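Local coordinates for protein transcriptional regulator, ROK family (Vibrio cholerae O1 biovar eltor, PDB 1Z05) that probably binds DNA to regulate transcription of carbohydrate-metabolism genes and holds a zinc ion, at residues I142-V147 against K196-G201; D253-Q258 against L417-L422. One frame throughout, in Å; residues are numbered along the deposited sequence.

Contact 1: I142-V147 against K196-G201; sequences IDQDDV and KNLALG
The carboxamide of Q144 meets L198 with one face and the backbone of K196 with its edge. L198 CB sits over that face, 3.8 Å from Q144 CD. At the edge, K196 N gives a hydrogen bond of 2.9 Å to Q144 OE1. The bond is fairly straight, with 161° at the hydrogen, and the donor lies in the carbonyl plane. K196 O also comes within 2.8 Å of Q144 OE1. Both are acceptors, so it is not a hydrogen bond; the close pair is probably unfavourable and tolerated beside the bond from K196 N.

With chi1 at -170° the extended Q144 chain reaches from the first turn of its helix to the backbone of K196. The stem lies alongside L198, pointing the opposite way. Here Q144 CG touches L198 CD1 at 3.7 Å. One side chain thus supplies a polar end and an apolar stem. L198 is buried, whereas the long chain of K196 leads away from the contact.

D143 precedes helix 144-161 but does not cap it with its side chain. Its OD1 bonds instead to N194, close before K196 in the chain. N197 and L198 both face V187 in a G1 beta bulge, which ties 196-201 to strand 186-189. A199 is at the N-cap position of helix 200-208. The contact therefore joins the starts of two helices that lead into strands 168-176 and 212-216. Their sheet is consistent with one of the two actin-like (ASKHA, ribonuclease H-like) domains of ROK proteins.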
loop_
_atom_site.group_PDB
_atom_site.type_symbol
_atom_site.label_atom_id
_atom_site.label_comp_id
_atom_site.label_asym_id
_atom_site.label_seq_id
_atom_site.Cartn_x
_atom_site.Cartn_y
_atom_site.Cartn_z
ATOM N N ILE A 142 -9.804 24.981 21.769
ATOM C CA ILE A 142 -10.317 24.614 20.447
ATOM C C ILE A 142 -9.336 24.998 19.340
ATOM O O ILE A 142 -9.040 24.195 18.448
ATOM C CB ILE A 142 -11.698 25.285 20.178
ATOM C CG1 ILE A 142 -12.783 24.712 21.109
ATOM C CG2 ILE A 142 -12.089 25.178 18.702
ATOM C CD1 ILE A 142 -13.021 23.196 20.980
ATOM N N ASP A 143 -8.840 26.228 19.410
ATOM C CA ASP A 143 -7.983 26.783 18.373
ATOM C C ASP A 143 -6.543 26.323 18.507
ATOM O O ASP A 143 -6.022 26.210 19.613
ATOM C CB ASP A 143 -8.071 28.311 18.370
ATOM C CG ASP A 143 -9.419 28.812 17.860
ATOM O OD1 ASP A 143 -9.944 28.238 16.878
ATOM O OD2 ASP A 143 -9.952 29.785 18.436
ATOM N N GLN A 144 -5.930 26.081 17.350
ATOM C CA GLN A 144 -4.586 25.512 17.189
ATOM C C GLN A 144 -3.532 26.017 18.177
ATOM O O GLN A 144 -2.917 25.219 18.888
ATOM C CB GLN A 144 -4.115 25.764 15.750
ATOM C CG GLN A 144 -2.850 25.031 15.329
ATOM C CD GLN A 144 -2.452 25.386 13.906
ATOM O OE1 GLN A 144 -3.195 25.124 12.965
ATOM N NE2 GLN A 144 -1.275 25.984 13.744
ATOM N N ASP A 145 -3.318 27.332 18.208
ATOM C CA ASP A 145 -2.300 27.925 19.079
ATOM C C ASP A 145 -2.545 27.604 20.552
ATOM O O ASP A 145 -1.601 27.325 21.289
ATOM C CB ASP A 145 -2.213 29.444 18.877
ATOM C CG ASP A 145 -1.631 29.830 17.522
ATOM O OD1 ASP A 145 -1.030 28.969 16.843
ATOM O OD2 ASP A 145 -1.772 31.012 17.135
ATOM N N ASP A 146 -3.814 27.642 20.960
ATOM C CA ASP A 146 -4.216 27.404 22.348
ATOM C C ASP A 146 -4.097 25.928 22.705
ATOM O O ASP A 146 -3.686 25.587 23.817
ATOM C CB ASP A 146 -5.652 27.886 22.593
ATOM C CG ASP A 146 -5.834 29.369 22.301
ATOM O OD1 ASP A 146 -5.042 30.192 22.806
ATOM O OD2 ASP A 146 -6.782 29.716 21.572
ATOM N N VAL A 147 -4.473 25.065 21.762
ATOM C CA VAL A 147 -4.326 23.622 21.924
ATOM C C VAL A 147 -2.857 23.254 22.127
ATOM O O VAL A 147 -2.525 22.502 23.046
ATOM C CB VAL A 147 -4.901 22.839 20.710
ATOM C CG1 VAL A 147 -4.601 21.350 20.826
ATOM C CG2 VAL A 147 -6.402 23.064 20.591
ATOM N N LYS A 196 -5.116 23.696 11.375
ATOM C CA LYS A 196 -4.667 23.802 9.991
ATOM C C LYS A 196 -3.144 23.703 9.950
ATOM O O LYS A 196 -2.441 24.660 10.291
ATOM C CB LYS A 196 -5.134 25.118 9.362
ATOM C CG LYS A 196 -4.967 25.196 7.842
ATOM C CD LYS A 196 -5.501 26.519 7.309
ATOM C CE LYS A 196 -5.645 26.513 5.790
ATOM N NZ LYS A 196 -6.308 27.763 5.300
ATOM N N ASN A 197 -2.655 22.536 9.538
ATOM C CA ASN A 197 -1.223 22.274 9.384
ATOM C C ASN A 197 -0.399 22.545 10.644
ATOM O O ASN A 197 0.620 23.238 10.597
ATOM C CB ASN A 197 -0.659 23.023 8.165
ATOM C CG ASN A 197 -1.279 22.554 6.854
ATOM O OD1 ASN A 197 -1.448 21.348 6.625
ATOM N ND2 ASN A 197 -1.621 23.504 5.987
ATOM N N LEU A 198 -0.844 21.987 11.769
ATOM C CA LEU A 198 -0.123 22.139 13.033
ATOM C C LEU A 198 1.110 21.238 13.059
ATOM O O LEU A 198 0.995 20.007 12.968
ATOM C CB LEU A 198 -1.039 21.858 14.233
ATOM C CG LEU A 198 -0.383 21.695 15.614
ATOM C CD1 LEU A 198 0.183 23.016 16.140
ATOM C CD2 LEU A 198 -1.345 21.075 16.624
ATOM N N ALA A 199 2.285 21.859 13.194
ATOM C CA ALA A 199 3.555 21.137 13.236
ATOM C C ALA A 199 3.782 20.527 14.618
ATOM O O ALA A 199 4.679 20.937 15.357
ATOM C CB ALA A 199 4.705 22.065 12.853
ATOM N N LEU A 200 2.967 19.533 14.945
ATOM C CA LEU A 200 2.916 18.950 16.282
ATOM C C LEU A 200 4.209 18.245 16.698
ATOM O O LEU A 200 4.694 18.443 17.815
ATOM C CB LEU A 200 1.729 17.982 16.383
ATOM C CG LEU A 200 1.380 17.419 17.759
ATOM C CD1 LEU A 200 1.059 18.554 18.740
ATOM C CD2 LEU A 200 0.205 16.445 17.635
ATOM N N GLY A 201 4.744 17.405 15.812
ATOM C CA GLY A 201 6.042 16.752 16.037
ATOM C C GLY A 201 7.195 17.727 16.266
ATOM O O GLY A 201 7.848 17.668 17.308
#

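Contact 2: D253-Q258 against L417-L422; sequences DGRVLQ and LYDGLL
R255 and D419 form a salt bridge with two hydrogen bonds, guanidinium end against carboxylate. R255 NH1 donates to D419 OD1 at 2.8 Å. R255 NH2 donates to D419 OD2 at 2.6 Å. Each carboxylate oxygen thus receives one of the two terminal nitrogens. Both are met on the syn side, and both bonds have an angle of 161° at the hydrogen. The acceptors lie near the guanidinium plane, at its edge. The match is not quite flat, because the two planes are 30° apart.

The two side chains come from opposite directions. R255 starts out from the strand, then bends at chi3 (90°), which brings its end nearer to D419. Its side chain also touches Q415 on helix 407-418.

Other polar groups nearby have their own partners. G420 N bonds to L417 O at 2.9 Å, where helix 407-418 gives way to helix 421-428. Y418 OH bonds to D49 of helix 35-51.

R255 lies on strand 255-256, the outermost strand of its sheet within this chain; two residues on, L257 packs on L257 of the second subunit. This sheet has the same strand order as the one with strands 168-176 and 212-216, consistent with the second actin-like domain. Little surface is buried here, and no apolar group takes part across the two segments. The link rests on charge and on paired N-H donors. At the surface, water probably competes for these groups, and the pairing holds for one of the two deposited conformers of R255.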
loop_
_atom_site.group_PDB
_atom_site.type_symbol
_atom_site.label_atom_id
_atom_site.label_comp_id
_atom_site.label_asym_id
_atom_site.label_seq_id
_atom_site.Cartn_x
_atom_site.Cartn_y
_atom_site.Cartn_z
ATOM N N ASP A 253 2.116 -6.567 3.893
ATOM C CA ASP A 253 3.510 -7.032 4.082
ATOM C C ASP A 253 4.116 -6.596 5.414
ATOM O O ASP A 253 5.290 -6.221 5.482
ATOM C CB ASP A 253 4.409 -6.602 2.910
ATOM C CG ASP A 253 3.836 -6.987 1.555
ATOM O OD1 ASP A 253 3.291 -8.108 1.415
ATOM O OD2 ASP A 253 3.931 -6.161 0.619
ATOM N N GLY A 254 3.306 -6.614 6.470
ATOM C CA GLY A 254 3.799 -6.301 7.808
ATOM C C GLY A 254 3.852 -4.834 8.177
ATOM O O GLY A 254 4.210 -4.491 9.305
ATOM N N ARG A 255 3.482 -3.961 7.242
ATOM C CA ARG A 255 3.452 -2.517 7.505
ATOM C C ARG A 255 2.100 -1.897 7.170
ATOM O O ARG A 255 1.419 -2.319 6.230
ATOM C CB ARG A 255 4.581 -1.787 6.755
ATOM C CG ARG A 255 5.983 -2.070 7.269
ATOM C CD ARG A 255 7.013 -1.141 6.612
ATOM N NE ARG A 255 7.197 0.100 7.359
ATOM C CZ ARG A 255 8.042 0.236 8.381
ATOM N NH1 ARG A 255 8.776 -0.794 8.782
ATOM N NH2 ARG A 255 8.149 1.399 9.009
ATOM N N VAL A 256 1.718 -0.900 7.958
ATOM C CA VAL A 256 0.447 -0.209 7.779
ATOM C C VAL A 256 0.550 0.800 6.641
ATOM O O VAL A 256 1.543 1.524 6.537
ATOM C CB VAL A 256 0.035 0.518 9.073
ATOM C CG1 VAL A 256 -1.300 1.231 8.904
ATOM C CG2 VAL A 256 -0.037 -0.481 10.225
ATOM N N LEU A 257 -0.476 0.842 5.793
ATOM C CA LEU A 257 -0.589 1.898 4.786
ATOM C C LEU A 257 -1.104 3.178 5.427
ATOM O O LEU A 257 -2.194 3.204 6.010
ATOM C CB LEU A 257 -1.514 1.483 3.641
ATOM C CG LEU A 257 -1.213 0.179 2.895
ATOM C CD1 LEU A 257 -2.196 0.004 1.746
ATOM C CD2 LEU A 257 0.229 0.143 2.379
ATOM N N GLN A 258 -0.310 4.235 5.332
ATOM C CA GLN A 258 -0.661 5.497 5.963
ATOM C C GLN A 258 -0.994 6.553 4.926
ATOM O O GLN A 258 -2.039 7.185 5.009
ATOM C CB GLN A 258 0.442 5.982 6.913
ATOM C CG GLN A 258 0.494 5.217 8.240
ATOM C CD GLN A 258 1.428 5.833 9.271
ATOM O OE1 GLN A 258 2.393 6.513 8.929
ATOM N NE2 GLN A 258 1.149 5.582 10.544
ATOM N N LEU A 417 12.095 1.346 16.738
ATOM C CA LEU A 417 13.239 0.540 17.208
ATOM C C LEU A 417 13.640 -0.493 16.136
ATOM O O LEU A 417 14.807 -0.598 15.770
ATOM C CB LEU A 417 12.910 -0.165 18.534
ATOM C CG LEU A 417 12.749 0.730 19.777
ATOM C CD1 LEU A 417 12.133 -0.023 20.931
ATOM C CD2 LEU A 417 14.077 1.351 20.225
ATOM N N TYR A 418 12.655 -1.230 15.635
ATOM C CA TYR A 418 12.868 -2.227 14.584
ATOM C C TYR A 418 13.341 -1.628 13.246
ATOM O O TYR A 418 14.077 -2.275 12.498
ATOM C CB TYR A 418 11.596 -3.032 14.366
ATOM C CG TYR A 418 11.219 -3.961 15.503
ATOM C CD1 TYR A 418 12.048 -4.128 16.625
ATOM C CD2 TYR A 418 10.042 -4.698 15.439
ATOM C CE1 TYR A 418 11.692 -4.996 17.660
ATOM C CE2 TYR A 418 9.683 -5.572 16.460
ATOM C CZ TYR A 418 10.504 -5.712 17.561
ATOM O OH TYR A 418 10.121 -6.584 18.551
ATOM N N ASP A 419 12.903 -0.410 12.937
ATOM C CA ASP A 419 13.382 0.279 11.744
ATOM C C ASP A 419 14.789 0.828 11.983
ATOM O O ASP A 419 15.477 1.198 11.034
ATOM C CB ASP A 419 12.424 1.401 11.321
ATOM C CG ASP A 419 11.090 0.879 10.784
ATOM O OD1 ASP A 419 10.962 -0.339 10.523
ATOM O OD2 ASP A 419 10.159 1.700 10.625
ATOM N N GLY A 420 15.203 0.874 13.253
ATOM C CA GLY A 420 16.541 1.326 13.640
ATOM C C GLY A 420 16.632 2.823 13.875
ATOM O O GLY A 420 17.632 3.310 14.420
ATOM N N LEU A 421 15.595 3.558 13.468
ATOM C CA LEU A 421 15.563 5.015 13.629
ATOM C C LEU A 421 15.794 5.446 15.084
ATOM O O LEU A 421 16.647 6.293 15.367
ATOM C CB LEU A 421 14.238 5.592 13.102
ATOM C CG LEU A 421 14.126 7.114 12.886
ATOM C CD1 LEU A 421 13.183 7.439 11.731
ATOM C CD2 LEU A 421 13.688 7.859 14.148
ATOM N N LEU A 422 15.027 4.861 15.997
ATOM C CA LEU A 422 15.090 5.249 17.399
ATOM C C LEU A 422 16.375 4.754 18.056
ATOM O O LEU A 422 16.952 5.461 18.881
ATOM C CB LEU A 422 13.857 4.765 18.167
ATOM C CG LEU A 422 13.714 5.264 19.608
ATOM C CD1 LEU A 422 13.878 6.791 19.695
ATOM C CD2 LEU A 422 12.378 4.826 20.178
#

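Overall arrangement
Neither contact is deep core, and both lie away from the zinc site. Contact 1 is partly buried and includes one buried residue, L198. Contact 2 is a surface contact and buries about half as much area. Their centres are about 26 Å apart, and they share no helix or strand. Contact 1 lies farther from the centre of the chain and joins helix-leading segments associated with the sheet containing strands 168-176 and 212-216. Contact 2 runs from the strand that is outermost, within this chain, in the other sheet to the turn between the last two helices. Contact 1 combines a neutral amide with apolar packing. Contact 2 relies on opposite charges.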